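DUF3013 family protein (Enterococcus faecalis, PDB 3NAT) is of unknown function but has an alpha-beta half-sandwich fold, with helices packed on a mixed beta-sheet, and forms an assembly of two chains in the crystal. Local coordinates at residues T11-Q16 with D105-Y110; I37-R42 with L72-P77; L99-L104 with K155-A160. One frame throughout, in Å; residues are numbered along the deposited sequence. Where two conformers were deposited one is given.

Contact 1 (T11-Q16 with D105-Y110)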
# COMPACT_ATOMS: atom_id res chain seq x y z
N THR A 11 -3.02 -15.13 -14.37
CA THR A 11 -3.06 -16.49 -14.82
C THR A 11 -2.14 -17.32 -13.93
O THR A 11 -2.50 -18.40 -13.48
CB THR A 11 -2.64 -16.59 -16.28
OG1 THR A 11 -1.21 -16.71 -16.38
CG2 THR A 11 -3.10 -15.33 -17.00
N TYR A 12 -0.97 -16.78 -13.65
CA TYR A 12 0.01 -17.52 -12.88
C TYR A 12 -0.53 -17.88 -11.51
O TYR A 12 -0.38 -19.01 -11.05
CB TYR A 12 1.30 -16.73 -12.73
CG TYR A 12 2.38 -17.57 -12.11
CD1 TYR A 12 2.75 -17.41 -10.79
CD2 TYR A 12 2.99 -18.56 -12.85
CE1 TYR A 12 3.73 -18.20 -10.23
CE2 TYR A 12 3.97 -19.35 -12.29
CZ TYR A 12 4.33 -19.17 -10.99
OH TYR A 12 5.31 -19.96 -10.44
N LEU A 13 -1.17 -16.92 -10.86
CA LEU A 13 -1.81 -17.18 -9.58
C LEU A 13 -2.88 -18.25 -9.72
O LEU A 13 -2.82 -19.29 -9.07
CB LEU A 13 -2.45 -15.91 -9.05
CG LEU A 13 -1.46 -14.92 -8.43
CD1 LEU A 13 -2.17 -13.66 -8.01
CD2 LEU A 13 -0.77 -15.58 -7.26
N GLU A 14 -3.85 -17.99 -10.58
CA GLU A 14 -4.93 -18.93 -10.80
C GLU A 14 -4.39 -20.35 -10.98
O GLU A 14 -4.86 -21.30 -10.35
CB GLU A 14 -5.72 -18.51 -12.02
CG GLU A 14 -7.00 -19.27 -12.19
CD GLU A 14 -7.85 -18.72 -13.32
OE1 GLU A 14 -8.67 -19.48 -13.86
OE2 GLU A 14 -7.67 -17.53 -13.66
N GLU A 15 -3.38 -20.46 -11.83
CA GLU A 15 -2.71 -21.72 -12.08
C GLU A 15 -2.15 -22.34 -10.79
O GLU A 15 -2.49 -23.45 -10.41
CB GLU A 15 -1.59 -21.49 -13.10
CG GLU A 15 -0.85 -22.73 -13.56
CD GLU A 15 0.27 -22.40 -14.54
OE1 GLU A 15 0.45 -21.21 -14.87
OE2 GLU A 15 0.98 -23.34 -14.98
N GLN A 16 -1.28 -21.60 -10.11
CA GLN A 16 -0.62 -22.10 -8.91
C GLN A 16 -1.59 -22.43 -7.79
O GLN A 16 -1.42 -23.41 -7.07
CB GLN A 16 0.43 -21.11 -8.44
CG GLN A 16 1.49 -20.87 -9.47
CD GLN A 16 1.99 -22.17 -10.04
OE1 GLN A 16 1.73 -22.48 -11.20
NE2 GLN A 16 2.69 -22.94 -9.22
N ASP A 105 5.69 -17.29 -6.04
CA ASP A 105 5.80 -18.67 -5.58
C ASP A 105 5.88 -18.77 -4.07
O ASP A 105 5.22 -19.61 -3.48
CB ASP A 105 7.02 -19.33 -6.22
CG ASP A 105 6.77 -19.71 -7.66
OD1 ASP A 105 5.59 -19.77 -8.04
OD2 ASP A 105 7.75 -19.96 -8.40
N GLY A 106 6.69 -17.92 -3.46
CA GLY A 106 6.81 -17.90 -2.01
C GLY A 106 5.46 -17.60 -1.40
O GLY A 106 5.09 -18.09 -0.33
N PHE A 107 4.70 -16.78 -2.11
CA PHE A 107 3.37 -16.43 -1.67
C PHE A 107 2.50 -17.68 -1.61
O PHE A 107 1.92 -17.99 -0.58
CB PHE A 107 2.79 -15.41 -2.62
CG PHE A 107 1.35 -15.12 -2.39
CD1 PHE A 107 0.96 -14.17 -1.46
CD2 PHE A 107 0.38 -15.80 -3.11
CE1 PHE A 107 -0.38 -13.88 -1.26
CE2 PHE A 107 -0.97 -15.53 -2.90
CZ PHE A 107 -1.35 -14.57 -1.98
N ILE A 108 2.43 -18.39 -2.73
CA ILE A 108 1.66 -19.62 -2.79
C ILE A 108 2.01 -20.58 -1.66
O ILE A 108 1.13 -21.12 -1.00
CB ILE A 108 1.88 -20.34 -4.12
CG1 ILE A 108 1.34 -19.49 -5.27
CG2 ILE A 108 1.19 -21.69 -4.11
CD1 ILE A 108 -0.14 -19.15 -5.14
N HIS A 109 3.29 -20.78 -1.42
CA HIS A 109 3.71 -21.79 -0.46
C HIS A 109 3.59 -21.34 0.97
O HIS A 109 3.36 -22.16 1.86
CB HIS A 109 5.12 -22.28 -0.78
CG HIS A 109 5.20 -22.99 -2.10
ND1 HIS A 109 4.82 -24.30 -2.25
CD2 HIS A 109 5.55 -22.54 -3.33
CE1 HIS A 109 4.97 -24.65 -3.52
NE2 HIS A 109 5.41 -23.60 -4.19
N TYR A 110 3.72 -20.04 1.20
CA TYR A 110 3.52 -19.53 2.54
C TYR A 110 2.02 -19.52 2.84
O TYR A 110 1.57 -19.97 3.89
CB TYR A 110 4.10 -18.14 2.68
CG TYR A 110 3.90 -17.61 4.07
CD1 TYR A 110 4.15 -18.41 5.18
CD2 TYR A 110 3.45 -16.31 4.29
CE1 TYR A 110 3.97 -17.95 6.45
CE2 TYR A 110 3.27 -15.83 5.58
CZ TYR A 110 3.53 -16.67 6.65
OH TYR A 110 3.36 -16.25 7.95
O HOH W 1 4.06 -21.89 -7.07
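Helix 9-20 and helix 101-125 lie side by side here, running in roughly the same direction at 31° with their local axes 10.7 Å apart. The polar part is a hydrogen bond from Tyr12 OH to Asp105 OD1, modelled at 2.4 Å. Tyr12 reaches it because its CG stands anti to the backbone N (chi1 -171°), and OD1 sits at the ring edge, in plane, receiving the phenol with its syn lone pair. Ring and carboxylate planes are 43° apart. A water extends the link: it accepts from Gln16 NE2 at 2.8 Å and donates to Asp105 OD1 at 2.8 Å. The Gln16 chain, bent at chi2, lays its CG over one face of the Tyr12 ring, 3.5 Å above the plane. Apolar contacts lie deeper. Gln16 CB rests on Ile108 CG1 at 3.7 Å, and Leu13 CD2 touches Ile108 CD1 at 4.2 Å and also lies obliquely to the Phe107 ring. Lys101 NZ also hydrogen-bonds Tyr12 OH but makes only a long, weak ion pair with Asp105 OD2, to which Glu154 brings a second carboxylate close. Buried, OD1 takes two donors, which would favour a charged Asp105, although the nearby Glu154 may push the other way.

Contact 2 (I37-R42 with L72-P77)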
# COMPACT_ATOMS: atom_id res chain seq x y z
N ILE A 37 -5.38 -7.10 -7.48
CA ILE A 37 -5.74 -8.50 -7.59
C ILE A 37 -5.86 -9.08 -6.20
O ILE A 37 -4.88 -9.09 -5.45
CB ILE A 37 -4.68 -9.30 -8.33
CG1 ILE A 37 -4.67 -8.95 -9.82
CG2 ILE A 37 -4.91 -10.78 -8.15
CD1 ILE A 37 -3.57 -9.66 -10.62
N GLU A 38 -7.04 -9.56 -5.84
CA GLU A 38 -7.28 -10.04 -4.49
C GLU A 38 -7.49 -11.54 -4.45
O GLU A 38 -8.25 -12.08 -5.25
CB GLU A 38 -8.49 -9.33 -3.89
CG GLU A 38 -8.85 -9.80 -2.49
CD GLU A 38 -10.11 -9.09 -1.95
OE1 GLU A 38 -10.84 -8.46 -2.76
OE2 GLU A 38 -10.37 -9.18 -0.73
N VAL A 39 -6.81 -12.20 -3.53
CA VAL A 39 -7.00 -13.62 -3.31
C VAL A 39 -7.93 -13.83 -2.14
O VAL A 39 -7.57 -13.52 -1.01
CB VAL A 39 -5.68 -14.31 -2.99
CG1 VAL A 39 -5.90 -15.78 -2.71
CG2 VAL A 39 -4.70 -14.11 -4.13
N ILE A 40 -9.12 -14.35 -2.40
CA ILE A 40 -10.08 -14.62 -1.35
C ILE A 40 -9.92 -16.02 -0.82
O ILE A 40 -9.57 -16.95 -1.54
CB ILE A 40 -11.53 -14.48 -1.81
CG1 ILE A 40 -11.65 -13.47 -2.95
CG2 ILE A 40 -12.43 -14.17 -0.61
CD1 ILE A 40 -11.20 -12.10 -2.60
N VAL A 41 -10.24 -16.18 0.45
CA VAL A 41 -9.89 -17.38 1.17
C VAL A 41 -10.98 -17.67 2.20
O VAL A 41 -11.40 -16.77 2.93
CB VAL A 41 -8.53 -17.15 1.84
CG1 VAL A 41 -8.52 -17.65 3.26
CG2 VAL A 41 -7.43 -17.78 1.02
N ARG A 42 -11.46 -18.92 2.24
CA ARG A 42 -12.49 -19.29 3.20
C ARG A 42 -12.18 -20.58 3.93
O ARG A 42 -11.94 -21.60 3.30
CB ARG A 42 -13.85 -19.44 2.52
CG ARG A 42 -14.48 -18.15 2.06
CD ARG A 42 -14.81 -18.23 0.59
NE ARG A 42 -16.08 -17.59 0.29
CZ ARG A 42 -16.81 -17.86 -0.79
NH1 ARG A 42 -17.96 -17.24 -1.00
NH2 ARG A 42 -16.38 -18.77 -1.66
N LEU A 72 -6.18 -11.42 0.56
CA LEU A 72 -4.81 -10.97 0.39
C LEU A 72 -4.70 -10.17 -0.90
O LEU A 72 -5.08 -10.65 -1.96
CB LEU A 72 -3.87 -12.18 0.35
CG LEU A 72 -3.89 -13.08 1.59
CD1 LEU A 72 -5.06 -14.03 1.55
CD2 LEU A 72 -2.59 -13.86 1.70
N LEU A 73 -4.17 -8.96 -0.83
CA LEU A 73 -4.25 -8.04 -1.97
C LEU A 73 -2.93 -7.71 -2.67
O LEU A 73 -1.92 -7.45 -2.04
CB LEU A 73 -4.92 -6.74 -1.54
CG LEU A 73 -5.34 -5.81 -2.67
CD1 LEU A 73 -6.55 -6.39 -3.39
CD2 LEU A 73 -5.67 -4.44 -2.10
N PHE A 74 -2.97 -7.70 -4.00
CA PHE A 74 -1.85 -7.23 -4.80
C PHE A 74 -2.22 -5.89 -5.39
O PHE A 74 -3.28 -5.76 -6.00
CB PHE A 74 -1.58 -8.21 -5.92
CG PHE A 74 -1.00 -9.50 -5.46
CD1 PHE A 74 0.37 -9.63 -5.26
CD2 PHE A 74 -1.80 -10.60 -5.24
CE1 PHE A 74 0.92 -10.83 -4.84
CE2 PHE A 74 -1.26 -11.80 -4.83
CZ PHE A 74 0.10 -11.92 -4.63
N TYR A 75 -1.35 -4.90 -5.23
CA TYR A 75 -1.71 -3.55 -5.67
C TYR A 75 -0.54 -2.81 -6.28
O TYR A 75 0.62 -3.06 -5.95
CB TYR A 75 -2.24 -2.74 -4.50
CG TYR A 75 -1.19 -2.39 -3.47
CD1 TYR A 75 -0.69 -1.10 -3.36
CD2 TYR A 75 -0.67 -3.36 -2.63
CE1 TYR A 75 0.28 -0.77 -2.43
CE2 TYR A 75 0.31 -3.04 -1.70
CZ TYR A 75 0.77 -1.75 -1.59
OH TYR A 75 1.74 -1.45 -0.66
N ASN A 76 -0.88 -1.88 -7.17
CA ASN A 76 0.09 -0.95 -7.73
C ASN A 76 0.12 0.29 -6.86
O ASN A 76 -0.87 0.99 -6.77
CB ASN A 76 -0.29 -0.57 -9.15
CG ASN A 76 0.77 0.27 -9.83
OD1 ASN A 76 1.63 0.86 -9.18
ND2 ASN A 76 0.73 0.32 -11.15
N PRO A 77 1.27 0.56 -6.21
CA PRO A 77 1.39 1.71 -5.32
C PRO A 77 1.30 3.04 -6.06
O PRO A 77 1.02 4.07 -5.45
CB PRO A 77 2.78 1.53 -4.70
CG PRO A 77 3.06 0.08 -4.82
CD PRO A 77 2.44 -0.32 -6.13
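Strands 36-46 and 65-75 are the two inner strands of the four-stranded mixed sheet and run antiparallel; the axes of 37-42 and 72-75 come within 4.6 Å. Ile37 with Phe74 and Val39 with Leu72 form hydrogen-bonded pairs flanking the non-hydrogen-bonded pair Glu38 with Leu73. The bond from Val39 N to Leu72 O is nearly straight, 174° at the hydrogen; Phe74 N instead comes to Ile37 O from above the carbonyl plane, at 2.8 Å.

Phe74 can be followed outward. Its CB lies 4.1 Å from Ile37 CB, on the face the two residues share with Val39 and Leu72. CG is anti to the carbonyl carbon (chi1 -71°), which sends the ring from the level of Ile37 toward that of Val39, and CD2 comes in plane to Ile37 O at 3.4 Å. Farther along the same edge, CE2 touches Val39 CG2 at 4.2 Å. The tip looks into the core beneath the sheet, where the Phe107 ring of helix 101-125 meets it edge-to-face. On the other face Leu73, its CG anti to the backbone N, touches the root of Glu38, whose chain runs on extended. There, Leu73 CD1 settles 3.6 Å from Glu38 CB.

Contact 3 (L99-L104 with K155-A160)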
# COMPACT_ATOMS: atom_id res chain seq x y z
N LEU A 99 5.77 -8.97 -10.60
CA LEU A 99 6.52 -9.46 -9.46
C LEU A 99 7.47 -10.53 -9.94
O LEU A 99 7.16 -11.24 -10.89
CB LEU A 99 5.60 -10.08 -8.40
CG LEU A 99 4.73 -9.19 -7.52
CD1 LEU A 99 3.71 -10.02 -6.77
CD2 LEU A 99 5.56 -8.39 -6.54
N ARG A 100 8.61 -10.64 -9.29
CA ARG A 100 9.48 -11.77 -9.53
C ARG A 100 8.68 -13.04 -9.29
O ARG A 100 7.81 -13.09 -8.42
CB ARG A 100 10.70 -11.73 -8.61
CG ARG A 100 11.79 -10.78 -9.07
CD ARG A 100 12.75 -10.46 -7.94
NE ARG A 100 13.29 -11.67 -7.33
CZ ARG A 100 13.18 -11.98 -6.03
NH1 ARG A 100 12.54 -11.17 -5.19
NH2 ARG A 100 13.72 -13.11 -5.58
N LYS A 101 8.96 -14.06 -10.08
CA LYS A 101 8.27 -15.33 -9.95
C LYS A 101 8.43 -15.86 -8.53
O LYS A 101 7.48 -16.37 -7.94
CB LYS A 101 8.84 -16.31 -10.96
CG LYS A 101 8.09 -17.61 -11.09
CD LYS A 101 8.77 -18.49 -12.12
CE LYS A 101 8.78 -19.93 -11.69
NZ LYS A 101 7.42 -20.53 -11.71
N ALA A 102 9.64 -15.72 -7.99
CA ALA A 102 9.98 -16.26 -6.67
C ALA A 102 9.05 -15.75 -5.59
O ALA A 102 8.75 -16.45 -4.63
CB ALA A 102 11.41 -15.93 -6.32
N VAL A 103 8.61 -14.51 -5.75
CA VAL A 103 7.68 -13.90 -4.83
C VAL A 103 6.29 -14.49 -4.99
O VAL A 103 5.62 -14.81 -4.01
CB VAL A 103 7.57 -12.41 -5.09
CG1 VAL A 103 6.48 -11.80 -4.22
CG2 VAL A 103 8.91 -11.76 -4.84
N LEU A 104 5.84 -14.60 -6.24
CA LEU A 104 4.55 -15.21 -6.50
C LEU A 104 4.57 -16.61 -5.90
O LEU A 104 3.59 -17.05 -5.32
CB LEU A 104 4.29 -15.31 -8.00
CG LEU A 104 3.50 -14.19 -8.69
CD1 LEU A 104 2.45 -13.64 -7.78
CD2 LEU A 104 4.42 -13.08 -9.15
N LYS A 155 16.15 -19.49 -11.31
CA LYS A 155 16.74 -18.25 -11.79
C LYS A 155 15.68 -17.16 -11.89
O LYS A 155 14.56 -17.41 -12.34
CB LYS A 155 17.40 -18.45 -13.15
CG LYS A 155 18.34 -19.65 -13.23
CD LYS A 155 17.57 -20.97 -13.22
CE LYS A 155 18.49 -22.18 -13.20
NZ LYS A 155 19.22 -22.36 -14.50
N GLU A 156 16.04 -15.95 -11.47
CA GLU A 156 15.09 -14.85 -11.43
C GLU A 156 14.30 -14.76 -12.73
O GLU A 156 14.85 -14.90 -13.81
CB GLU A 156 15.80 -13.52 -11.17
CG GLU A 156 14.87 -12.32 -11.11
CD GLU A 156 15.61 -11.03 -10.86
OE1 GLU A 156 16.86 -11.08 -10.74
OE2 GLU A 156 14.96 -9.97 -10.77
N GLN A 157 13.00 -14.54 -12.60
CA GLN A 157 12.12 -14.39 -13.74
C GLN A 157 10.96 -13.56 -13.27
O GLN A 157 10.43 -13.77 -12.18
CB GLN A 157 11.64 -15.76 -14.22
CG GLN A 157 10.56 -15.67 -15.30
CD GLN A 157 9.97 -17.02 -15.67
OE1 GLN A 157 8.97 -17.10 -16.38
NE2 GLN A 157 10.59 -18.09 -15.18
N TRP A 158 10.55 -12.59 -14.08
CA TRP A 158 9.48 -11.69 -13.70
C TRP A 158 8.19 -12.09 -14.36
O TRP A 158 8.18 -12.62 -15.46
CB TRP A 158 9.82 -10.26 -14.08
CG TRP A 158 10.91 -9.71 -13.25
CD1 TRP A 158 12.24 -9.97 -13.36
CD2 TRP A 158 10.76 -8.81 -12.15
NE1 TRP A 158 12.94 -9.27 -12.39
CE2 TRP A 158 12.05 -8.55 -11.64
CE3 TRP A 158 9.66 -8.18 -11.56
CZ2 TRP A 158 12.26 -7.70 -10.57
CZ3 TRP A 158 9.88 -7.34 -10.50
CH2 TRP A 158 11.17 -7.10 -10.01
N ILE A 159 7.10 -11.85 -13.66
CA ILE A 159 5.79 -12.21 -14.16
C ILE A 159 4.94 -10.97 -14.14
O ILE A 159 4.55 -10.49 -13.08
CB ILE A 159 5.20 -13.33 -13.32
CG1 ILE A 159 5.89 -14.64 -13.69
CG2 ILE A 159 3.70 -13.42 -13.54
CD1 ILE A 159 5.58 -15.75 -12.74
N ALA A 160 4.67 -10.46 -15.33
CA ALA A 160 4.10 -9.14 -15.48
C ALA A 160 2.64 -9.08 -15.10
O ALA A 160 2.00 -10.09 -14.83
CB ALA A 160 4.27 -8.67 -16.90
O HOH W 2 12.20 -14.75 -9.50
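Arg100 lays its CG over one face of the Trp158 indole, 3.6 Å from the centroid of the six-membered ring and 19° off its normal, a CH-pi contact. Beyond CG the arginine bends at chi3 (53°), and in the conformer given for Glu156, one of two, its CD passes Glu156 OE2 at 3.6 Å. There the guanidinium and carboxylate stand almost perpendicular, and their charges remain too far apart for a salt bridge. Next to this, Lys101 runs its aliphatic chain between two partners, with CG against Ile159 CD1 at 3.5 Å and CD against Gln157 NE2 at 3.6 Å. Its NZ goes on to Tyr12 of helix 9-20.

The backbone sets these groups in place. Leu99 and Ile159 exchange both bonds of an antiparallel hydrogen-bonded pair, while Lys101 N donates to Gln157 O at 2.6 Å, nearly along the C=O axis. A water accepts from both Ala102 N and Gln157 N, so the first turn of the helix is tied to the incoming chain twice over. Trp158 NE1 makes a weak bond to Glu156 OE2 in this conformer, and Lys97 adds a cation-pi contact. Leu104 CD2 closes the inner side on Ile159 CB at 4.2 Å. With Arg100 as the N-cap residue, the arrangement is a two-stranded antiparallel ribbon leading straight into helix 101-125, by which the C-terminal segment is joined to the start of that helix.

How the contacts relate
Contact 1 and contact 3 share helix 101-125, in successive turns, and their centres lie 11 Å apart; contact 2 is on the sheet, about 12 Å from the centre of contact 1 and about 17 Å from that of contact 3. Along the chain, contact 2 is nested within the loop closed by contact 1 and is complete before contact 3 opens, whereas contacts 1 and 3 interlock. Phe74 joins all three: its ring meets Leu13 of contact 1, and Leu99 CD1 of contact 3 lies 3.5 Å from its CE1. Sheet, N-terminal helix, long helix and C-terminal ribbon thus pack against one another around Phe74.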